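Glycine oxidase (Bacillus cereus ATCC 14579, PDB 7CYX) probably oxidises glycine with oxygen and water to glyoxylate, hydrogen peroxide and ammonium, using bound FAD, in the pathway to thiamine diphosphate. Local coordinates at residues A24-K29 and E353-N358. Numbering follows the deposited sequence.
Sequences AERGHK and EGKQEN
The carboxylate of Glu353 reaches across to both Arg26 and His28, joining two helix C-termini in the FAD-binding domain of this oxidoreductase. Helices 14-25 and 341-352 both end in Schellman motifs, with Gly27 and Gly354 as the C-prime residues of positive phi; helix 14-25 follows strand 5-10 of the Rossmann-type sheet. Arg26 and Glu353 thus stand just ahead of the two glycines, and although their CA atoms are 9.6 Å apart, their side chains span the gap. It is a worked example of how a carboxylate just past one helix end can take bonds from two side chains at another, one to each oxygen.

Glu353 carries CG anti to its carbonyl carbon (chi1 -75°) and runs extended beyond it, which carries its carboxylate across to the other segment, where the two oxygens take different partners. OE2 meets the edge of the imidazole: His28 NE2 donates to Glu353 OE2 over 2.8 Å, nearly within the ring plane and on the anti side of the carboxylate. Ring and carboxylate planes are nonetheless turned 38° apart. OE1 takes the arginine otherwise, from above the carboxylate plane, in a more bent bond of 3.1 Å from Arg26 NH1 to Glu353 OE1. The aliphatic part of Arg26 slants across the same carboxylate, its CD 3.5 Å from both Glu353 OE1 and OE2, and the guanidinium and carboxylate planes stand 44° apart.

Lys355 NZ also reaches Glu353 OE1, at 3.2 Å, making a three-residue salt-bridge network at the protein surface. The stronger partner of Arg26 lies outside the two segments: its NH1 also makes a salt bridge to Asp350 of helix 341-352. The positive groups around Glu353 would be expected to favour its ionised form. The two cations gathered at Glu353 OE1 do not touch: Arg26 NH1 and Lys355 NZ stay 4.7 Å apart.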
ATOM      1  N   ALA A  24      -0.680   7.495 -22.465  1.00 60.43           N
ATOM      2  CA  ALA A  24       0.281   6.382 -22.657  1.00 60.86           C
ATOM      3  C   ALA A  24      -0.460   5.069 -22.929  1.00 55.66           C
ATOM      4  O   ALA A  24      -0.015   4.241 -23.705  1.00 59.09           O
ATOM      5  CB  ALA A  24       1.166   6.222 -21.443  1.00 57.42           C
ATOM      6  N   GLU A  25      -1.576   4.873 -22.240  1.00 56.74           N
ATOM      7  CA  GLU A  25      -2.389   3.682 -22.421  1.00 64.39           C
ATOM      8  C   GLU A  25      -2.807   3.549 -23.894  1.00 61.64           C
ATOM      9  O   GLU A  25      -2.877   2.444 -24.402  1.00 67.16           O
ATOM     10  CB  GLU A  25      -3.623   3.755 -21.523  1.00 66.40           C
ATOM     11  CG  GLU A  25      -4.038   2.410 -20.975  1.00 75.61           C
ATOM     12  CD  GLU A  25      -5.236   2.483 -20.047  1.00 81.95           C
ATOM     13  OE1 GLU A  25      -6.051   3.436 -20.182  1.00 74.45           O
ATOM     14  OE2 GLU A  25      -5.343   1.591 -19.184  1.00 92.75           O
ATOM     15  N   ARG A  26      -3.078   4.691 -24.543  1.00 58.14           N
ATOM     16  CA  ARG A  26      -3.549   4.797 -25.936  1.00 53.34           C
ATOM     17  C   ARG A  26      -2.368   4.934 -26.907  1.00 52.53           C
ATOM     18  O   ARG A  26      -2.567   5.320 -28.050  1.00 51.56           O
ATOM     19  CB  ARG A  26      -4.482   6.010 -26.093  1.00 51.12           C
ATOM     20  CG  ARG A  26      -5.862   5.858 -25.460  1.00 49.80           C
ATOM     21  CD  ARG A  26      -6.597   7.204 -25.417  1.00 54.27           C
ATOM     22  NE  ARG A  26      -7.742   7.245 -24.514  1.00 50.40           N
ATOM     23  CZ  ARG A  26      -8.692   8.180 -24.521  1.00 55.15           C
ATOM     24  NH1 ARG A  26      -8.672   9.143 -25.429  1.00 53.87           N
ATOM     25  NH2 ARG A  26      -9.650   8.163 -23.604  1.00 55.40           N
ATOM     26  N   GLY A  27      -1.140   4.660 -26.444  1.00 52.69           N
ATOM     27  CA  GLY A  27       0.046   4.546 -27.315  1.00 49.91           C
ATOM     28  C   GLY A  27       0.767   5.859 -27.616  1.00 55.71           C
ATOM     29  O   GLY A  27       1.591   5.899 -28.551  1.00 56.44           O
ATOM     30  N   HIS A  28       0.488   6.929 -26.851  1.00 54.08           N
ATOM     31  CA  HIS A  28       1.182   8.221 -27.013  1.00 54.51           C
ATOM     32  C   HIS A  28       2.486   8.206 -26.215  1.00 55.09           C
ATOM     33  O   HIS A  28       2.480   7.751 -25.095  1.00 49.94           O
ATOM     34  CB  HIS A  28       0.341   9.388 -26.495  1.00 56.64           C
ATOM     35  CG  HIS A  28      -0.910   9.645 -27.252  1.00 57.03           C
ATOM     36  ND1 HIS A  28      -1.027  10.697 -28.130  1.00 56.58           N
ATOM     37  CD2 HIS A  28      -2.099   9.010 -27.246  1.00 60.94           C
ATOM     38  CE1 HIS A  28      -2.236  10.698 -28.639  1.00 61.19           C
ATOM     39  NE2 HIS A  28      -2.918   9.677 -28.111  1.00 56.82           N
ATOM     40  N   LYS A  29       3.579   8.725 -26.788  1.00 59.92           N
ATOM     41  CA  LYS A  29       4.854   8.786 -26.085  1.00 66.86           C
ATOM     42  C   LYS A  29       4.874  10.046 -25.210  1.00 57.33           C
ATOM     43  O   LYS A  29       4.851  11.178 -25.692  1.00 53.88           O
ATOM     44  CB  LYS A  29       6.016   8.651 -27.076  1.00 81.41           C
ATOM     45  CG  LYS A  29       6.053   7.327 -27.844  1.00 99.65           C
ATOM     46  CD  LYS A  29       5.308   6.155 -27.171  1.00108.30           C
ATOM     47  CE  LYS A  29       5.184   4.914 -28.035  1.00108.96           C
ATOM     48  NZ  LYS A  29       6.246   3.928 -27.730  1.00115.40           N
ATOM     49  N   GLU A 353      -6.582  13.848 -28.609  1.00 57.93           N
ATOM     50  CA  GLU A 353      -6.769  12.945 -29.772  1.00 61.72           C
ATOM     51  C   GLU A 353      -7.895  13.437 -30.704  1.00 66.21           C
ATOM     52  O   GLU A 353      -8.367  12.684 -31.544  1.00 70.45           O
ATOM     53  CB  GLU A 353      -7.167  11.537 -29.313  1.00 59.72           C
ATOM     54  CG  GLU A 353      -6.040  10.712 -28.724  1.00 60.83           C
ATOM     55  CD  GLU A 353      -6.379   9.246 -28.493  1.00 62.51           C
ATOM     56  OE1 GLU A 353      -7.585   8.919 -28.340  1.00 58.05           O
ATOM     57  OE2 GLU A 353      -5.433   8.425 -28.459  1.00 64.31           O
ATOM     58  N   GLY A 354      -8.385  14.664 -30.507  1.00 62.87           N
ATOM     59  CA  GLY A 354      -9.447  15.221 -31.325  1.00 59.70           C
ATOM     60  C   GLY A 354     -10.788  14.519 -31.153  1.00 57.15           C
ATOM     61  O   GLY A 354     -11.716  14.803 -31.903  1.00 64.51           O
ATOM     62  N   LYS A 355     -10.921  13.630 -30.161  1.00 57.52           N
ATOM     63  CA  LYS A 355     -12.148  12.824 -30.003  1.00 60.83           C
ATOM     64  C   LYS A 355     -13.240  13.620 -29.276  1.00 64.54           C
ATOM     65  O   LYS A 355     -14.396  13.180 -29.253  1.00 69.14           O
ATOM     66  CB  LYS A 355     -11.874  11.508 -29.262  1.00 61.45           C
ATOM     67  CG  LYS A 355     -11.033  10.495 -30.032  1.00 60.63           C
ATOM     68  CD  LYS A 355     -10.869   9.157 -29.340  1.00 61.02           C
ATOM     69  CE  LYS A 355      -9.989   8.204 -30.133  1.00 63.14           C
ATOM     70  NZ  LYS A 355      -9.827   6.896 -29.445  1.00 65.21           N
ATOM     71  N   GLN A 356     -12.872  14.757 -28.667  1.00 64.58           N
ATOM     72  CA  GLN A 356     -13.818  15.639 -27.963  1.00 60.58           C
ATOM     73  C   GLN A 356     -13.487  17.094 -28.337  1.00 58.83           C
ATOM     74  O   GLN A 356     -12.350  17.393 -28.728  1.00 60.95           O
ATOM     75  CB  GLN A 356     -13.766  15.300 -26.465  1.00 62.36           C
ATOM     76  CG  GLN A 356     -15.014  15.687 -25.683  1.00 67.41           C
ATOM     77  CD  GLN A 356     -15.257  14.906 -24.410  1.00 64.05           C
ATOM     78  OE1 GLN A 356     -16.000  15.347 -23.532  1.00 60.66           O
ATOM     79  NE2 GLN A 356     -14.656  13.732 -24.300  1.00 57.06           N
ATOM     80  N   GLU A 357     -14.496  17.981 -28.283  1.00 69.94           N
ATOM     81  CA  GLU A 357     -14.345  19.432 -28.582  1.00 67.95           C
ATOM     82  C   GLU A 357     -13.847  20.162 -27.331  1.00 73.02           C
ATOM     83  O   GLU A 357     -14.015  19.671 -26.197  1.00 71.68           O
ATOM     84  CB  GLU A 357     -15.659  20.103 -29.013  1.00 71.41           C
ATOM     85  CG  GLU A 357     -16.310  19.516 -30.264  1.00 75.79           C
ATOM     86  CD  GLU A 357     -15.468  19.456 -31.533  1.00 76.33           C
ATOM     87  OE1 GLU A 357     -14.364  20.033 -31.560  1.00 74.60           O
ATOM     88  OE2 GLU A 357     -15.916  18.813 -32.500  1.00 81.67           O
ATOM     89  N   ASN A 358     -13.282  21.358 -27.557  1.00 67.39           N
ATOM     90  CA  ASN A 358     -12.650  22.197 -26.530  1.00 59.78           C
ATOM     91  C   ASN A 358     -13.722  22.935 -25.715  1.00 56.95           C
ATOM     92  O   ASN A 358     -13.684  24.145 -25.603  1.00 63.12           O
ATOM     93  CB  ASN A 358     -11.681  23.185 -27.184  1.00 54.21           C
ATOM     94  CG  ASN A 358     -10.641  23.724 -26.230  1.00 57.47           C
ATOM     95  OD1 ASN A 358     -10.516  23.235 -25.110  1.00 56.33           O
ATOM     96  ND2 ASN A 358      -9.873  24.708 -26.673  1.00 53.62           N
TER